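Local coordinates for GCN5-related N-acetyltransferase (Exiguobacterium sibiricum 255-15, PDB 3GY9), which binds coenzyme A and is probably an acyltransferase of the GCN5-related N-acetyltransferase family, with a substrate not yet known, at residues 60-65 and 83-88. Sequence-based numbering, arbitrary orientation. Where two conformers were deposited one is given.
Sequences QVLACG and YVLPEA. With COA (coenzyme A), chain B; SO4 (sulfate ion), chain C.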
ATOM      1  N   GLN A  60     -16.243   7.001   4.540  1.00 19.16           N
ATOM      2  CA  GLN A  60     -15.151   7.321   5.444  1.00 18.42           C
ATOM      3  C   GLN A  60     -13.924   6.520   5.027  1.00 19.48           C
ATOM      4  O   GLN A  60     -14.047   5.380   4.567  1.00 20.07           O
ATOM      5  CB  GLN A  60     -15.538   6.999   6.876  1.00 19.09           C
ATOM      6  CG  GLN A  60     -16.670   7.842   7.363  1.00 17.17           C
ATOM      7  CD  GLN A  60     -16.981   7.687   8.819  1.00 17.42           C
ATOM      8  OE1 GLN A  60     -17.158   6.574   9.311  1.00 18.74           O
ATOM      9  NE2 GLN A  60     -17.140   8.804   9.508  1.00 16.82           N
ATOM     10  N   VAL A  61     -12.753   7.129   5.163  1.00 18.92           N
ATOM     11  CA  VAL A  61     -11.493   6.479   4.785  1.00 19.93           C
ATOM     12  C   VAL A  61     -11.143   5.446   5.852  1.00 20.85           C
ATOM     13  O   VAL A  61     -10.978   5.795   7.038  1.00 22.52           O
ATOM     14  CB  VAL A  61     -10.325   7.494   4.702  1.00 22.41           C
ATOM     15  CG1 VAL A  61      -8.990   6.764   4.511  1.00 25.05           C
ATOM     16  CG2 VAL A  61     -10.562   8.478   3.597  1.00 23.80           C
ATOM     17  N   LEU A  62     -11.033   4.177   5.450  1.00 20.24           N
ATOM     18  CA  LEU A  62     -10.668   3.119   6.399  1.00 20.57           C
ATOM     19  C   LEU A  62      -9.220   2.620   6.247  1.00 20.55           C
ATOM     20  O   LEU A  62      -8.709   1.949   7.148  1.00 22.15           O
ATOM     21  CB  LEU A  62     -11.607   1.929   6.258  1.00 20.92           C
ATOM     22  CG  LEU A  62     -13.108   2.166   6.453  1.00 21.67           C
ATOM     23  CD1 LEU A  62     -13.854   0.888   6.287  1.00 22.89           C
ATOM     24  CD2 LEU A  62     -13.402   2.792   7.802  1.00 23.18           C
ATOM     25  N   ALA A  63      -8.590   2.946   5.116  1.00 20.94           N
ATOM     26  CA  ALA A  63      -7.243   2.475   4.809  1.00 20.31           C
ATOM     27  C   ALA A  63      -6.674   3.237   3.640  1.00 19.07           C
ATOM     28  O   ALA A  63      -7.405   3.837   2.850  1.00 21.27           O
ATOM     29  CB  ALA A  63      -7.263   1.010   4.465  1.00 21.92           C
ATOM     30  N   CYS A  64      -5.350   3.200   3.548  1.00 21.47           N
ATOM     31  CA  CYS A  64      -4.675   3.706   2.373  1.00 21.23           C
ATOM     32  C   CYS A  64      -3.529   2.775   2.014  1.00 21.36           C
ATOM     33  O   CYS A  64      -3.095   1.989   2.848  1.00 22.26           O
ATOM     34  CB  CYS A  64      -4.144   5.133   2.628  1.00 22.44           C
ATOM     35  SG  CYS A  64      -2.949   5.288   3.958  1.00 23.26           S
ATOM     36  N   GLY A  65      -3.037   2.918   0.781  1.00 20.99           N
ATOM     37  CA  GLY A  65      -1.852   2.168   0.353  1.00 21.19           C
ATOM     38  C   GLY A  65      -1.655   2.300  -1.134  1.00 20.73           C
ATOM     39  O   GLY A  65      -2.609   2.412  -1.886  1.00 22.05           O
ATOM     40  N   TYR A  83      -1.796   1.165   5.393  1.00 20.98           N
ATOM     41  CA  TYR A  83      -2.285   1.298   6.775  1.00 20.45           C
ATOM     42  C   TYR A  83      -3.797   1.129   6.792  1.00 21.25           C
ATOM     43  O   TYR A  83      -4.495   1.745   5.983  1.00 21.44           O
ATOM     44  CB  TYR A  83      -1.931   2.680   7.343  1.00 20.81           C
ATOM     45  CG  TYR A  83      -2.349   2.834   8.777  1.00 20.29           C
ATOM     46  CD1 TYR A  83      -1.578   2.313   9.808  1.00 22.51           C
ATOM     47  CD2 TYR A  83      -3.524   3.487   9.100  1.00 20.70           C
ATOM     48  CE1 TYR A  83      -1.971   2.442  11.134  1.00 20.14           C
ATOM     49  CE2 TYR A  83      -3.925   3.609  10.435  1.00 20.44           C
ATOM     50  CZ  TYR A  83      -3.154   3.083  11.434  1.00 21.85           C
ATOM     51  OH  TYR A  83      -3.532   3.200  12.760  1.00 22.53           O
ATOM     52  N   VAL A  84      -4.295   0.294   7.703  1.00 20.63           N
ATOM     53  CA  VAL A  84      -5.737   0.107   7.899  1.00 20.42           C
ATOM     54  C   VAL A  84      -6.061   0.583   9.307  1.00 19.08           C
ATOM     55  O   VAL A  84      -5.347   0.250  10.253  1.00 19.03           O
ATOM     56  CB  VAL A  84      -6.130  -1.383   7.783  1.00 19.68           C
ATOM     57  CG1 VAL A  84      -7.631  -1.587   8.025  1.00 21.20           C
ATOM     58  CG2 VAL A  84      -5.743  -1.900   6.413  1.00 21.51           C
ATOM     59  N   LEU A  85      -7.130   1.375   9.442  1.00 21.73           N
ATOM     60  CA  LEU A  85      -7.574   1.845  10.766  0.50 20.70           C
ATOM     61  C   LEU A  85      -7.761   0.660  11.689  1.00 22.59           C
ATOM     62  O   LEU A  85      -8.317  -0.366  11.283  1.00 21.67           O
ATOM     63  CB  LEU A  85      -8.905   2.608  10.694  0.50 21.97           C
ATOM     64  CG  LEU A  85      -8.933   4.047  10.183  0.50 22.20           C
ATOM     65  CD1 LEU A  85     -10.376   4.516  10.173  0.50 21.67           C
ATOM     66  CD2 LEU A  85      -8.070   4.973  11.044  0.50 24.23           C
ATOM     67  N   PRO A  86      -7.283   0.780  12.947  1.00 22.68           N
ATOM     68  CA  PRO A  86      -7.387  -0.351  13.864  1.00 22.89           C
ATOM     69  C   PRO A  86      -8.769  -1.011  13.926  1.00 22.31           C
ATOM     70  O   PRO A  86      -8.871  -2.238  13.858  1.00 24.59           O
ATOM     71  CB  PRO A  86      -6.987   0.256  15.217  1.00 23.16           C
ATOM     72  CG  PRO A  86      -6.029   1.325  14.847  1.00 25.63           C
ATOM     73  CD  PRO A  86      -6.575   1.920  13.587  1.00 22.32           C
ATOM     74  N   GLU A  87      -9.830  -0.216  14.016  1.00 23.48           N
ATOM     75  CA  GLU A  87     -11.184  -0.779  14.155  1.00 26.76           C
ATOM     76  C   GLU A  87     -11.692  -1.479  12.887  1.00 25.44           C
ATOM     77  O   GLU A  87     -12.664  -2.248  12.953  1.00 25.42           O
ATOM     78  CB  GLU A  87     -12.171   0.314  14.588  1.00 28.27           C
ATOM     79  CG  GLU A  87     -12.403   1.399  13.528  1.00 33.28           C
ATOM     80  CD  GLU A  87     -12.867   2.725  14.120  1.00 37.29           C
ATOM     81  OE1 GLU A  87     -12.065   3.697  14.120  1.00 45.59           O
ATOM     82  OE2 GLU A  87     -14.025   2.780  14.596  1.00 46.26           O
ATOM     83  N   ALA A  88     -11.009  -1.257  11.760  1.00 22.63           N
ATOM     84  CA  ALA A  88     -11.406  -1.819  10.466  1.00 20.79           C
ATOM     85  C   ALA A  88     -10.551  -3.005  10.042  1.00 21.58           C
ATOM     86  O   ALA A  88     -10.773  -3.557   8.967  1.00 23.15           O
ATOM     87  CB  ALA A  88     -11.377  -0.762   9.390  1.00 22.99           C
TER
HETATM   88  N1A COA B 201      -3.146  -6.731  12.645  1.00 30.08           N
HETATM   89  C2A COA B 201      -2.133  -7.232  11.849  1.00 28.24           C
HETATM   90  N3A COA B 201      -2.390  -8.218  10.916  1.00 27.76           N
HETATM   91  C4A COA B 201      -3.654  -8.693  10.783  1.00 27.54           C
HETATM   92  C5A COA B 201      -4.690  -8.206  11.576  1.00 26.91           C
HETATM   93  C6A COA B 201      -4.428  -7.214  12.515  1.00 24.49           C
HETATM   94  N6A COA B 201      -5.368  -6.804  13.357  1.00 24.99           N
HETATM   95  N7A COA B 201      -5.818  -8.869  11.219  1.00 30.56           N
HETATM   96  C8A COA B 201      -5.523  -9.748  10.237  1.00 31.32           C
HETATM   97  N9A COA B 201      -4.179  -9.649   9.970  1.00 30.39           N
HETATM   98  C1B COA B 201      -3.401 -10.437   9.009  1.00 30.56           C
HETATM   99  C2B COA B 201      -3.715 -11.922   9.103  1.00 31.81           C
HETATM  100  O2B COA B 201      -2.541 -12.670   8.852  1.00 40.62           O
HETATM  101  C3B COA B 201      -4.721 -12.137   8.003  1.00 35.31           C
HETATM  102  O3B COA B 201      -4.725 -13.441   7.479  1.00 43.21           O
HETATM  103  P3B COA B 201      -6.003 -14.367   7.790  1.00 52.45           P
HETATM  104  O7A COA B 201      -5.829 -15.711   7.125  1.00 56.29           O
HETATM  105  O8A COA B 201      -6.100 -14.503   9.289  1.00 54.90           O
HETATM  106  O9A COA B 201      -7.262 -13.713   7.272  1.00 53.49           O
HETATM  107  C4B COA B 201      -4.243 -11.143   6.968  1.00 23.01           C
HETATM  108  O4B COA B 201      -3.753 -10.036   7.699  1.00 29.23           O
HETATM  109  C5B COA B 201      -5.334 -10.727   5.978  1.00 23.63           C
HETATM  110  O5B COA B 201      -6.423 -10.180   6.677  1.00 15.01           O
HETATM  111  P1A COA B 201      -7.114  -8.769   6.273  1.00 14.14           P
HETATM  112  O1A COA B 201      -7.273  -8.634   4.791  1.00 13.98           O
HETATM  113  O2A COA B 201      -8.376  -8.726   7.070  1.00 15.21           O
HETATM  114  O3A COA B 201      -6.031  -7.765   6.880  1.00 15.80           O
HETATM  115  P2A COA B 201      -6.246  -6.260   7.381  1.00 13.17           P
HETATM  116  O4A COA B 201      -7.393  -5.560   6.673  1.00 12.77           O
HETATM  117  O5A COA B 201      -6.253  -6.239   8.865  1.00 13.70           O
HETATM  118  O6A COA B 201      -4.881  -5.617   6.838  1.00 11.77           O
HETATM  119  CBP COA B 201      -2.741  -4.927   7.756  1.00 14.44           C
HETATM  120  CCP COA B 201      -3.611  -6.093   7.280  1.00 14.20           C
HETATM  121  CDP COA B 201      -2.443  -4.015   6.570  1.00 13.09           C
HETATM  122  CEP COA B 201      -1.421  -5.520   8.290  1.00 15.95           C
HETATM  123  CAP COA B 201      -3.486  -4.134   8.849  1.00 18.79           C
HETATM  124  OAP COA B 201      -3.898  -5.018   9.868  1.00 18.26           O
HETATM  125  C9P COA B 201      -2.604  -3.071   9.442  0.50 16.34           C
HETATM  126  O9P COA B 201      -2.466  -1.814   8.836  1.00 15.82           O
HETATM  127  N8P COA B 201      -1.972  -3.426  10.556  0.50 18.29           N
HETATM  128  C7P COA B 201      -1.086  -2.515  11.269  0.50 24.80           C
HETATM  129  C6P COA B 201       0.098  -3.260  11.887  0.50 26.48           C
HETATM  130  C5P COA B 201      -0.372  -4.175  12.995  0.50 30.96           C
HETATM  131  O5P COA B 201      -1.572  -4.486  13.087  0.50 35.60           O
HETATM  132  N4P COA B 201       0.558  -4.608  13.844  0.50 32.97           N
HETATM  133  C3P COA B 201       0.312  -5.702  14.759  0.50 30.07           C
HETATM  134  C2P COA B 201      -0.661  -5.322  15.874  0.50 34.62           C
HETATM  135  S1P COA B 201      -0.182  -3.865  16.837  0.50 33.78           S
HETATM  136  S   SO4 C 202     -15.611  11.777   7.562  0.50 11.63           S
HETATM  137  O1  SO4 C 202     -16.802  11.405   8.314  0.50 11.80           O
HETATM  138  O2  SO4 C 202     -15.804  11.443   6.158  0.50 14.53           O
HETATM  139  O3  SO4 C 202     -14.471  11.034   8.082  0.50 11.80           O
HETATM  140  O4  SO4 C 202     -15.361  13.209   7.683  0.50 13.29           O
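Cys64 and Tyr83 face each other as an antiparallel hydrogen-bonded pair, joined in both directions: Cys64 N donates to Tyr83 O, and Tyr83 N returns a bond of 3.0 Å to Cys64 O. A third backbone bond carries the pairing past the end of strand 76-84, where Leu85 N approaches Leu62 O at 2.8 Å and almost straight (172° at the hydrogen). Between these bonds lies the non-hydrogen-bonded pair of Ala63 and Val84, whose CA atoms come within 4.2 Å, and Ala63 CA makes a close C-H...O contact of 3.1 Å with Tyr83 O. The case illustrates how the GNAT fold uses a β hairpin, strands 61-69 and 76-84, to present a strand end to its cofactor: Val84 N, turned away from strand 61-69, donates to coenzyme A O9P at 3.0 Å. Apolar contacts occupy both faces of the sheet. With Val84 CG1 anti to the backbone N (chi1 179°), CG2 lies beside that N and meets Ala63 CB on the side covered by helix 93-105; Leu62 CB touches Ala88 CB (4.1 Å) near Ile93. Across the sheet, Cys64 SG lies loosely beside Tyr83 CB; the tyrosine ring extends among helices 18-26 and 31-37, its OH bonded to Glu27.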